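Local coordinates for protein toxin FitB (Neisseria gonorrhoeae, PDB 2H1C) that acts as the toxin of a type II toxin-antitoxin system, joining its antitoxin FitA in a promoter-binding complex; its locus affects how fast the bacteria traverse human epithelial cells, at residues A[28-33]-A[72-77]; A[36-41]-A[104-109]; A[45-50]-A[54-59]. All blocks are in the same frame, centred on the assembly; numbering follows the deposited sequence.

Contact 1: residues A[28-33]-A[72-77]; sequences LILEDV and AGRILP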
ATOM      1  N   LEU A  28       3.827   5.744  26.308  1.00 14.69           N
ATOM      2  CA  LEU A  28       2.579   5.342  25.669  1.00 12.26           C
ATOM      3  C   LEU A  28       1.930   4.095  26.257  1.00 13.79           C
ATOM      4  O   LEU A  28       2.619   3.219  26.786  1.00 14.28           O
ATOM      5  CB  LEU A  28       2.815   5.098  24.172  1.00 11.47           C
ATOM      6  CG  LEU A  28       3.473   6.218  23.364  1.00 14.67           C
ATOM      7  CD1 LEU A  28       3.663   5.721  21.930  1.00 13.55           C
ATOM      8  CD2 LEU A  28       2.624   7.479  23.399  1.00 15.96           C
ATOM      9  N   ILE A  29       0.598   4.026  26.174  1.00 10.00           N
ATOM     10  CA  ILE A  29      -0.115   2.834  26.641  1.00 14.76           C
ATOM     11  C   ILE A  29      -0.155   1.955  25.392  1.00 14.07           C
ATOM     12  O   ILE A  29      -0.710   2.358  24.372  1.00 12.11           O
ATOM     13  CB  ILE A  29      -1.554   3.141  27.085  1.00 14.17           C
ATOM     14  CG1 ILE A  29      -1.540   3.895  28.419  1.00 19.57           C
ATOM     15  CG2 ILE A  29      -2.339   1.847  27.243  1.00 19.22           C
ATOM     16  CD1 ILE A  29      -1.020   5.291  28.302  1.00 26.27           C
ATOM     17  N   LEU A  30       0.442   0.770  25.474  1.00 15.72           N
ATOM     18  CA  LEU A  30       0.534  -0.135  24.320  1.00 15.86           C
ATOM     19  C   LEU A  30      -0.750  -0.368  23.529  1.00 16.85           C
ATOM     20  O   LEU A  30      -0.749  -0.329  22.289  1.00 10.94           O
ATOM     21  CB  LEU A  30       1.087  -1.482  24.766  1.00 18.13           C
ATOM     22  CG  LEU A  30       1.445  -2.497  23.683  1.00 19.76           C
ATOM     23  CD1 LEU A  30       2.446  -1.885  22.714  1.00 20.05           C
ATOM     24  CD2 LEU A  30       2.018  -3.753  24.334  1.00 21.60           C
ATOM     25  N   GLU A  31      -1.840  -0.632  24.244  1.00 14.18           N
ATOM     26  CA  GLU A  31      -3.127  -0.885  23.610  1.00 16.27           C
ATOM     27  C   GLU A  31      -3.615   0.253  22.718  1.00 15.05           C
ATOM     28  O   GLU A  31      -4.487   0.055  21.870  1.00 15.11           O
ATOM     29  CB  GLU A  31      -4.189  -1.162  24.679  1.00 21.05           C
ATOM     30  CG  GLU A  31      -3.982  -2.431  25.500  1.00 29.06           C
ATOM     31  CD  GLU A  31      -2.699  -2.443  26.330  1.00 35.71           C
ATOM     32  OE1 GLU A  31      -2.302  -1.382  26.873  1.00 30.07           O
ATOM     33  OE2 GLU A  31      -2.097  -3.538  26.454  1.00 40.01           O
ATOM     34  N   ASP A  32      -3.072   1.446  22.940  1.00 14.28           N
ATOM     35  CA  ASP A  32      -3.457   2.636  22.192  1.00 12.27           C
ATOM     36  C   ASP A  32      -2.499   2.924  21.034  1.00 10.32           C
ATOM     37  O   ASP A  32      -2.586   3.981  20.407  1.00 14.44           O
ATOM     38  CB  ASP A  32      -3.485   3.863  23.125  1.00 17.46           C
ATOM     39  CG  ASP A  32      -4.493   3.723  24.269  1.00 21.10           C
ATOM     40  OD1 ASP A  32      -5.223   2.708  24.327  1.00 19.16           O
ATOM     41  OD2 ASP A  32      -4.547   4.643  25.118  1.00 21.84           O
ATOM     42  N   VAL A  33      -1.584   1.992  20.760  1.00 10.20           N
ATOM     43  CA  VAL A  33      -0.617   2.194  19.686  1.00  8.50           C
ATOM     44  C   VAL A  33      -0.841   1.192  18.561  1.00  8.28           C
ATOM     45  O   VAL A  33      -0.920  -0.014  18.799  1.00 11.02           O
ATOM     46  CB  VAL A  33       0.821   2.076  20.219  1.00  8.05           C
ATOM     47  CG1 VAL A  33       1.812   2.432  19.120  1.00 12.14           C
ATOM     48  CG2 VAL A  33       1.005   3.018  21.412  1.00 11.76           C
ATOM     49  N   ALA A  72      -0.464  -7.340  18.197  1.00 15.96           N
ATOM     50  CA  ALA A  72      -1.485  -8.307  17.807  1.00 15.15           C
ATOM     51  C   ALA A  72      -2.865  -7.645  17.847  1.00 14.94           C
ATOM     52  O   ALA A  72      -3.249  -7.022  18.842  1.00 13.26           O
ATOM     53  CB  ALA A  72      -1.444  -9.516  18.751  1.00 16.07           C
ATOM     54  N   GLY A  73      -3.603  -7.762  16.749  1.00 12.29           N
ATOM     55  CA  GLY A  73      -4.921  -7.172  16.696  1.00 13.24           C
ATOM     56  C   GLY A  73      -4.905  -5.687  16.398  1.00 12.60           C
ATOM     57  O   GLY A  73      -5.971  -5.084  16.294  1.00 14.14           O
ATOM     58  N   ARG A  74      -3.717  -5.098  16.255  1.00 10.56           N
ATOM     59  CA  ARG A  74      -3.618  -3.660  15.974  1.00 10.67           C
ATOM     60  C   ARG A  74      -2.719  -3.316  14.769  1.00 11.97           C
ATOM     61  O   ARG A  74      -2.093  -2.237  14.712  1.00 10.01           O
ATOM     62  CB  ARG A  74      -3.148  -2.900  17.229  1.00 10.93           C
ATOM     63  CG  ARG A  74      -4.003  -3.200  18.486  1.00 16.46           C
ATOM     64  CD  ARG A  74      -3.777  -2.190  19.630  1.00 16.34           C
ATOM     65  NE  ARG A  74      -2.360  -1.976  19.865  1.00 14.42           N
ATOM     66  CZ  ARG A  74      -1.553  -2.857  20.436  1.00 17.81           C
ATOM     67  NH1 ARG A  74      -2.027  -4.018  20.861  1.00 18.79           N
ATOM     68  NH2 ARG A  74      -0.258  -2.603  20.513  1.00 15.44           N
ATOM     69  N   ILE A  75      -2.638  -4.249  13.821  1.00  9.70           N
ATOM     70  CA  ILE A  75      -1.893  -4.032  12.575  1.00 11.02           C
ATOM     71  C   ILE A  75      -3.039  -3.759  11.605  1.00 11.97           C
ATOM     72  O   ILE A  75      -3.799  -4.663  11.229  1.00 12.53           O
ATOM     73  CB  ILE A  75      -1.094  -5.290  12.188  1.00 12.96           C
ATOM     74  CG1 ILE A  75       0.003  -5.510  13.233  1.00 11.53           C
ATOM     75  CG2 ILE A  75      -0.469  -5.148  10.789  1.00 15.51           C
ATOM     76  CD1 ILE A  75       0.862  -6.729  12.989  1.00 12.58           C
ATOM     77  N   LEU A  76      -3.163  -2.499  11.218  1.00  8.74           N
ATOM     78  CA  LEU A  76      -4.260  -2.034  10.367  1.00  9.92           C
ATOM     79  C   LEU A  76      -4.089  -2.218   8.871  1.00 10.63           C
ATOM     80  O   LEU A  76      -3.121  -1.744   8.294  1.00 12.25           O
ATOM     81  CB  LEU A  76      -4.512  -0.560  10.656  1.00  9.14           C
ATOM     82  CG  LEU A  76      -4.744  -0.228  12.143  1.00  9.15           C
ATOM     83  CD1 LEU A  76      -4.738   1.285  12.338  1.00 10.05           C
ATOM     84  CD2 LEU A  76      -6.064  -0.837  12.585  1.00 13.61           C
ATOM     85  N   PRO A  77      -5.058  -2.869   8.210  1.00  9.25           N
ATOM     86  CA  PRO A  77      -4.886  -3.054   6.761  1.00 11.39           C
ATOM     87  C   PRO A  77      -5.217  -1.844   5.895  1.00 10.26           C
ATOM     88  O   PRO A  77      -5.888  -0.910   6.337  1.00 11.52           O
ATOM     89  CB  PRO A  77      -5.814  -4.240   6.457  1.00 12.67           C
ATOM     90  CG  PRO A  77      -6.964  -3.999   7.401  1.00 13.19           C
ATOM     91  CD  PRO A  77      -6.238  -3.601   8.707  1.00 15.24           C
TER

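Contact 2: residues A[36-41]-A[104-109]; sequences SAITVA and DGYIAA. With MG (magnesium ion), chain H.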
ATOM      1  N   SER A  36       0.444   0.321  10.708  1.00  9.85           N
ATOM      2  CA  SER A  36      -0.217   0.068   9.431  1.00 10.62           C
ATOM      3  C   SER A  36       0.461  -1.160   8.855  1.00  9.30           C
ATOM      4  O   SER A  36       1.663  -1.361   9.064  1.00  8.78           O
ATOM      5  CB  SER A  36      -0.002   1.227   8.457  1.00 13.72           C
ATOM      6  OG  SER A  36      -0.187   0.781   7.113  1.00 13.82           O
ATOM      7  N   ALA A  37      -0.290  -1.976   8.123  1.00  8.19           N
ATOM      8  CA  ALA A  37       0.295  -3.141   7.492  1.00 11.91           C
ATOM      9  C   ALA A  37       1.420  -2.682   6.536  1.00 10.97           C
ATOM     10  O   ALA A  37       2.352  -3.427   6.259  1.00  9.21           O
ATOM     11  CB  ALA A  37      -0.792  -3.911   6.724  1.00  9.50           C
ATOM     12  N   ILE A  38       1.322  -1.450   6.039  1.00  9.84           N
ATOM     13  CA  ILE A  38       2.345  -0.883   5.140  1.00 12.18           C
ATOM     14  C   ILE A  38       3.691  -0.742   5.879  1.00 12.12           C
ATOM     15  O   ILE A  38       4.751  -1.046   5.332  1.00 12.07           O
ATOM     16  CB  ILE A  38       1.913   0.529   4.611  1.00 15.15           C
ATOM     17  CG1 ILE A  38       0.690   0.392   3.686  1.00 15.19           C
ATOM     18  CG2 ILE A  38       3.077   1.200   3.879  1.00 15.28           C
ATOM     19  CD1 ILE A  38       0.954  -0.362   2.387  1.00 19.11           C
ATOM     20  N   THR A  39       3.635  -0.259   7.122  1.00  9.52           N
ATOM     21  CA  THR A  39       4.827  -0.090   7.955  1.00  9.95           C
ATOM     22  C   THR A  39       5.419  -1.460   8.300  1.00  9.18           C
ATOM     23  O   THR A  39       6.635  -1.636   8.298  1.00 11.57           O
ATOM     24  CB  THR A  39       4.466   0.690   9.243  1.00  9.31           C
ATOM     25  OG1 THR A  39       3.940   1.963   8.862  1.00 13.71           O
ATOM     26  CG2 THR A  39       5.679   0.889  10.128  1.00 15.25           C
ATOM     27  N   VAL A  40       4.560  -2.439   8.578  1.00  9.98           N
ATOM     28  CA  VAL A  40       5.042  -3.776   8.899  1.00 10.05           C
ATOM     29  C   VAL A  40       5.767  -4.324   7.668  1.00 10.66           C
ATOM     30  O   VAL A  40       6.813  -4.967   7.791  1.00  9.35           O
ATOM     31  CB  VAL A  40       3.879  -4.726   9.298  1.00  9.49           C
ATOM     32  CG1 VAL A  40       4.402  -6.139   9.501  1.00 11.26           C
ATOM     33  CG2 VAL A  40       3.222  -4.231  10.609  1.00 13.13           C
ATOM     34  N   ALA A  41       5.230  -4.056   6.479  1.00  9.69           N
ATOM     35  CA  ALA A  41       5.881  -4.537   5.253  1.00 10.48           C
ATOM     36  C   ALA A  41       7.260  -3.891   5.088  1.00 11.25           C
ATOM     37  O   ALA A  41       8.231  -4.555   4.686  1.00  8.41           O
ATOM     38  CB  ALA A  41       5.029  -4.213   4.047  1.00  9.27           C
ATOM     39  N   ASP A 104       3.582   7.780   2.090  1.00 18.46           N
ATOM     40  CA  ASP A 104       3.100   8.594   3.202  1.00 17.31           C
ATOM     41  C   ASP A 104       1.587   8.692   3.112  1.00 15.26           C
ATOM     42  O   ASP A 104       0.895   8.708   4.123  1.00 12.98           O
ATOM     43  CB  ASP A 104       3.735   9.990   3.155  1.00 22.36           C
ATOM     44  CG  ASP A 104       5.212   9.970   3.526  1.00 28.27           C
ATOM     45  OD1 ASP A 104       5.931  10.936   3.196  1.00 34.91           O
ATOM     46  OD2 ASP A 104       5.657   8.992   4.162  1.00 26.74           O
ATOM     47  N   GLY A 105       1.074   8.741   1.885  1.00 13.19           N
ATOM     48  CA  GLY A 105      -0.358   8.813   1.695  1.00 13.98           C
ATOM     49  C   GLY A 105      -1.070   7.602   2.278  1.00 12.55           C
ATOM     50  O   GLY A 105      -2.144   7.744   2.853  1.00 12.14           O
ATOM     51  N   TYR A 106      -0.499   6.409   2.118  1.00 13.72           N
ATOM     52  CA  TYR A 106      -1.136   5.195   2.653  1.00 15.14           C
ATOM     53  C   TYR A 106      -1.270   5.263   4.170  1.00 14.04           C
ATOM     54  O   TYR A 106      -2.310   4.910   4.740  1.00 13.84           O
ATOM     55  CB  TYR A 106      -0.321   3.951   2.308  1.00 18.12           C
ATOM     56  CG  TYR A 106      -0.270   3.653   0.837  1.00 19.52           C
ATOM     57  CD1 TYR A 106       0.860   3.078   0.269  1.00 24.46           C
ATOM     58  CD2 TYR A 106      -1.349   3.960   0.006  1.00 22.16           C
ATOM     59  CE1 TYR A 106       0.920   2.813  -1.101  1.00 27.60           C
ATOM     60  CE2 TYR A 106      -1.302   3.699  -1.365  1.00 29.58           C
ATOM     61  CZ  TYR A 106      -0.162   3.128  -1.910  1.00 29.18           C
ATOM     62  OH  TYR A 106      -0.101   2.891  -3.268  1.00 33.22           O
ATOM     63  N   ILE A 107      -0.195   5.703   4.813  1.00 14.28           N
ATOM     64  CA  ILE A 107      -0.164   5.820   6.261  1.00 11.22           C
ATOM     65  C   ILE A 107      -1.120   6.896   6.722  1.00 10.76           C
ATOM     66  O   ILE A 107      -1.890   6.676   7.650  1.00 10.77           O
ATOM     67  CB  ILE A 107       1.259   6.122   6.746  1.00 13.84           C
ATOM     68  CG1 ILE A 107       2.178   4.961   6.349  1.00 19.77           C
ATOM     69  CG2 ILE A 107       1.274   6.278   8.256  1.00 12.04           C
ATOM     70  CD1 ILE A 107       3.617   5.157   6.720  1.00 30.03           C
ATOM     71  N   ALA A 108      -1.099   8.051   6.063  1.00 11.19           N
ATOM     72  CA  ALA A 108      -1.987   9.127   6.458  1.00  9.34           C
ATOM     73  C   ALA A 108      -3.458   8.732   6.339  1.00 12.97           C
ATOM     74  O   ALA A 108      -4.258   9.031   7.227  1.00 14.06           O
ATOM     75  CB  ALA A 108      -1.693  10.385   5.644  1.00 12.60           C
ATOM     76  N   ALA A 109      -3.817   8.035   5.261  1.00 11.33           N
ATOM     77  CA  ALA A 109      -5.209   7.614   5.064  1.00 10.97           C
ATOM     78  C   ALA A 109      -5.639   6.594   6.129  1.00  9.95           C
ATOM     79  O   ALA A 109      -6.785   6.606   6.586  1.00 12.15           O
ATOM     80  CB  ALA A 109      -5.394   7.014   3.652  1.00  8.76           C
TER
HETATM   81 MG    MG H 205      -2.676   0.500   6.436  1.00 20.98          MG

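Contact 3: residues A[45-50]-A[54-59]; sequences LGVALL and KKKNVL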
ATOM      1  N   LEU A  45      10.846  -5.726   5.137  1.00 12.51           N
ATOM      2  CA  LEU A  45      11.713  -5.612   3.964  1.00 12.80           C
ATOM      3  C   LEU A  45      13.099  -5.127   4.390  1.00 15.73           C
ATOM      4  O   LEU A  45      14.129  -5.646   3.936  1.00 14.01           O
ATOM      5  CB  LEU A  45      11.090  -4.641   2.953  1.00 10.58           C
ATOM      6  CG  LEU A  45      11.927  -4.311   1.718  1.00 12.42           C
ATOM      7  CD1 LEU A  45      12.347  -5.593   1.002  1.00 10.21           C
ATOM      8  CD2 LEU A  45      11.122  -3.406   0.793  1.00 12.96           C
ATOM      9  N   GLY A  46      13.117  -4.134   5.277  1.00 14.34           N
ATOM     10  CA  GLY A  46      14.376  -3.593   5.770  1.00 16.52           C
ATOM     11  C   GLY A  46      15.222  -4.673   6.411  1.00 15.66           C
ATOM     12  O   GLY A  46      16.432  -4.776   6.160  1.00 16.49           O
ATOM     13  N   VAL A  47      14.596  -5.493   7.242  1.00 13.68           N
ATOM     14  CA  VAL A  47      15.331  -6.571   7.892  1.00 14.76           C
ATOM     15  C   VAL A  47      15.847  -7.561   6.848  1.00 14.87           C
ATOM     16  O   VAL A  47      16.999  -7.993   6.912  1.00 13.96           O
ATOM     17  CB  VAL A  47      14.459  -7.330   8.898  1.00 14.95           C
ATOM     18  CG1 VAL A  47      15.214  -8.545   9.430  1.00 14.53           C
ATOM     19  CG2 VAL A  47      14.078  -6.401  10.057  1.00 13.74           C
ATOM     20  N   ALA A  48      15.004  -7.908   5.876  1.00 13.65           N
ATOM     21  CA  ALA A  48      15.416  -8.861   4.847  1.00 13.93           C
ATOM     22  C   ALA A  48      16.539  -8.380   3.918  1.00 15.66           C
ATOM     23  O   ALA A  48      17.161  -9.192   3.222  1.00 17.44           O
ATOM     24  CB  ALA A  48      14.201  -9.302   4.018  1.00 12.51           C
ATOM     25  N   LEU A  49      16.798  -7.075   3.903  1.00 13.24           N
ATOM     26  CA  LEU A  49      17.845  -6.516   3.047  1.00 15.75           C
ATOM     27  C   LEU A  49      19.163  -6.273   3.772  1.00 15.56           C
ATOM     28  O   LEU A  49      20.113  -5.756   3.177  1.00 14.39           O
ATOM     29  CB  LEU A  49      17.365  -5.207   2.415  1.00 14.11           C
ATOM     30  CG  LEU A  49      16.219  -5.404   1.421  1.00 14.85           C
ATOM     31  CD1 LEU A  49      15.596  -4.066   1.049  1.00 14.45           C
ATOM     32  CD2 LEU A  49      16.757  -6.135   0.200  1.00 15.43           C
ATOM     33  N   LEU A  50      19.236  -6.645   5.050  1.00 15.30           N
ATOM     34  CA  LEU A  50      20.480  -6.438   5.801  1.00 13.45           C
ATOM     35  C   LEU A  50      21.626  -7.223   5.162  1.00 16.38           C
ATOM     36  O   LEU A  50      21.443  -8.371   4.753  1.00 15.88           O
ATOM     37  CB  LEU A  50      20.314  -6.874   7.257  1.00 11.34           C
ATOM     38  CG  LEU A  50      19.359  -6.016   8.103  1.00 14.30           C
ATOM     39  CD1 LEU A  50      19.215  -6.628   9.475  1.00 19.60           C
ATOM     40  CD2 LEU A  50      19.886  -4.585   8.211  1.00 16.83           C
ATOM     41  N   LYS A  54      24.129 -12.865  10.093  1.00 29.48           N
ATOM     42  CA  LYS A  54      23.874 -13.123  11.507  1.00 31.17           C
ATOM     43  C   LYS A  54      22.871 -12.125  12.072  1.00 29.69           C
ATOM     44  O   LYS A  54      21.891 -12.508  12.723  1.00 27.79           O
ATOM     45  CB  LYS A  54      25.183 -13.058  12.300  1.00 32.70           C
ATOM     46  CG  LYS A  54      26.162 -14.165  11.934  1.00 38.65           C
ATOM     47  CD  LYS A  54      25.517 -15.540  12.096  1.00 41.50           C
ATOM     48  CE  LYS A  54      26.416 -16.656  11.569  1.00 44.19           C
ATOM     49  NZ  LYS A  54      25.747 -17.998  11.647  1.00 45.99           N
ATOM     50  N   LYS A  55      23.112 -10.844  11.815  1.00 25.90           N
ATOM     51  CA  LYS A  55      22.229  -9.792  12.297  1.00 23.87           C
ATOM     52  C   LYS A  55      20.820  -9.960  11.746  1.00 23.26           C
ATOM     53  O   LYS A  55      19.840  -9.816  12.475  1.00 21.96           O
ATOM     54  CB  LYS A  55      22.768  -8.423  11.890  1.00 28.30           C
ATOM     55  CG  LYS A  55      21.953  -7.253  12.426  1.00 31.85           C
ATOM     56  CD  LYS A  55      22.718  -6.483  13.490  1.00 36.30           C
ATOM     57  CE  LYS A  55      24.004  -5.890  12.928  1.00 36.90           C
ATOM     58  NZ  LYS A  55      24.708  -5.029  13.919  1.00 38.16           N
ATOM     59  N   LYS A  56      20.721 -10.250  10.451  1.00 20.19           N
ATOM     60  CA  LYS A  56      19.424 -10.428   9.819  1.00 18.99           C
ATOM     61  C   LYS A  56      18.628 -11.542  10.481  1.00 19.36           C
ATOM     62  O   LYS A  56      17.444 -11.383  10.770  1.00 20.74           O
ATOM     63  CB  LYS A  56      19.593 -10.748   8.329  1.00 16.94           C
ATOM     64  CG  LYS A  56      18.267 -10.941   7.606  1.00 22.68           C
ATOM     65  CD  LYS A  56      18.450 -11.234   6.122  1.00 25.56           C
ATOM     66  CE  LYS A  56      18.945 -12.655   5.894  1.00 28.48           C
ATOM     67  NZ  LYS A  56      18.928 -13.023   4.445  1.00 31.95           N
ATOM     68  N   ASN A  57      19.274 -12.678  10.712  1.00 20.81           N
ATOM     69  CA  ASN A  57      18.590 -13.810  11.327  1.00 22.99           C
ATOM     70  C   ASN A  57      18.082 -13.476  12.716  1.00 21.57           C
ATOM     71  O   ASN A  57      16.934 -13.763  13.046  1.00 22.48           O
ATOM     72  CB  ASN A  57      19.517 -15.019  11.383  1.00 26.80           C
ATOM     73  CG  ASN A  57      19.559 -15.763  10.072  1.00 34.36           C
ATOM     74  OD1 ASN A  57      19.805 -15.174   9.016  1.00 37.46           O
ATOM     75  ND2 ASN A  57      19.315 -17.068  10.126  1.00 41.02           N
ATOM     76  N   VAL A  58      18.933 -12.867  13.529  1.00 19.52           N
ATOM     77  CA  VAL A  58      18.526 -12.494  14.866  1.00 18.84           C
ATOM     78  C   VAL A  58      17.410 -11.459  14.848  1.00 17.77           C
ATOM     79  O   VAL A  58      16.432 -11.611  15.568  1.00 17.40           O
ATOM     80  CB  VAL A  58      19.703 -11.927  15.681  1.00 22.33           C
ATOM     81  CG1 VAL A  58      19.190 -11.392  17.002  1.00 21.77           C
ATOM     82  CG2 VAL A  58      20.754 -13.035  15.928  1.00 22.61           C
ATOM     83  N   LEU A  59      17.551 -10.406  14.042  1.00 16.56           N
ATOM     84  CA  LEU A  59      16.520  -9.362  13.994  1.00 15.85           C
ATOM     85  C   LEU A  59      15.199  -9.884  13.417  1.00 17.36           C
ATOM     86  O   LEU A  59      14.116  -9.441  13.819  1.00 16.64           O
ATOM     87  CB  LEU A  59      17.030  -8.144  13.201  1.00 16.07           C
ATOM     88  CG  LEU A  59      16.137  -6.901  13.079  1.00 19.49           C
ATOM     89  CD1 LEU A  59      15.698  -6.449  14.470  1.00 19.85           C
ATOM     90  CD2 LEU A  59      16.890  -5.779  12.382  1.00 17.77           C
TER
HETATM   91  O   HOH W   1      16.873 -11.823   3.002  1.00 32.64           O

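Contact 1: residues A[28-33]-A[72-77]
Arg-74 makes a side-chain-to-backbone clasp with Leu-30, Glu-31 and Val-33, joining the turn after helix 19-27 to the residues that lead into edge strand 75-76. Its NE donates to Val-33 O at 2.7 Å with an N-H...O angle of 159°. The oxygen lies close to the guanidinium plane, while NE stands tilted by 31° from the carbonyl plane. NH2 adds a weak second bond to Val-33 O, so that the two nitrogens share one acceptor. The bend at chi3 (-48°) swings the guanidinium group across the 3-10 turn 30-32, where Leu-30 O and Glu-31 CA cover one of its faces. Leu-30 O is only 2.9 Å from Arg-74 NH2 but badly angled for a bond; it accepts instead from Val-33 N, closing the turn. The Leu-30 side chain crosses the arginine at about a right angle, its CG and CD1 each 3.6 Å from Arg-74 NH2. Lower down the arginine chain, Arg-74 CD rests 3.2 Å from Glu-31 O. NH2 also donates to Leu-70 O, so the same group ties the loop before strand 75-76 to the turn before strand 33-36. Backbone bonds of Arg-74 and Leu-76 to Leu-35 then pair these neighbouring strands, as expected at the edge of the parallel sheet of a PIN domain.

Contact 2: residues A[36-41]-A[104-109]
Beside the packing of Ile-38 on Tyr-106, one serine oxygen serves both a helix cap and a metal ion. Ser-36 OG, placed anti to its own backbone nitrogen (chi1 158°), accepts from Ile-38 N at 2.9 Å as the N-cap of helix 37-48, and it also binds a magnesium ion. The metal bond from Ser-36 OG is 2.6 Å, long for magnesium; Leu-76 and Thr-110 are the other protein residues of that site. No hydrogen bond links 36-41 to 104-109, and the four residues that touch are all buried. Ile-38 CG1 meets Tyr-106 CB at 3.9 Å, and the turn at Ile-38 chi2 (-66°) brings Ile-38 CD1 to 4.0 Å from Tyr-106 CD1, where it approaches the ring at a slant. A methyl meets a hydroxyl beside it: Ile-107, extended at chi2 (178°), reaches across so that its CD1 lies 3.9 Å from Thr-39 OG1, which is buried here without a hydrogen-bonding partner, the two side chains at about a right angle. Thr-39 belongs with Ser-36 and Leu-4 to another magnesium site. Asp-5 and Asp-104, the predicted magnesium ligands, are nearby: Ile-107 touches Asp-5, and Asp-104 lies in the same helix, its OD1 hydrogen-bonded to Ser-125 OG.

The Tyr-106 ring stacks on Tyr-86 of helix 80-94, lies edge-to-face with Phe-78 and packs on Ile-38 of the second subunit, so the contact reaches the dimer interface. Helix 37-48 thus leaves the end of strand 33-36 and meets helix 102-114, which also packs on helix 80-94 through Ala-109 and on helix 124-128, where Phe-126 touches Ile-107 and Ala-108.

Contact 3: residues A[45-50]-A[54-59]
Ala-48 O and Lys-56 NZ are bridged by one water, which donates to the carbonyl oxygen of Ala-48 at 2.7 Å and accepts from Lys-56 NZ at 2.8 Å. The lysine chain runs straight until chi3 (74°), where it bends to bring the amine over the end of helix 37-48. On the way Lys-56 CG passes 3.3 Å from Val-47 O, whose hydrogen bond comes from Leu-50 N. Under this polar bridge the packing is apolar. Val-47 CG2 sits 3.7 Å from Leu-59 CG, and Leu-50 CD1 reaches Leu-59 CD2 at 3.8 Å, the two leucines at about a right angle. Leu-50 CD1 also lies 3.8 Å from Lys-56 CA and against Lys-55 CG. Lys-55 then bends away, and its NZ donates to the backbone of the bound peptide, presumably part of the antitoxin, whose apolar side chains also cover Val-47 and Leu-59. Here the last turn of helix 37-48 meets the first turns of helix 53-67 across a short connection, forming a helical hairpin; the end of its first helix packs on the second subunit through Leu-45, Ala-48 and Leu-49, and helix 53-67 then leads on toward strand 75-76.

Overall arrangement
Contact 2 is the core contact, wholly buried near the centre of the chain, while contacts 1 and 3 are partly buried and lie farther out. Contacts 1 and 2 touch: Leu-76 O is 2.8 Å from Ala-37 N, a probable hydrogen bond that links the end of strand 75-76 to the start of helix 37-48. Contacts 2 and 3 use opposite ends of that helix, their centres about 21 Å apart. Chemistry follows place: a charged arginine on backbone carbonyls at the sheet edge, apolar packing beside magnesium in the core, and leucines under a water-bridged lysine at the hairpin, where the peptide binds. All three reach the second subunit.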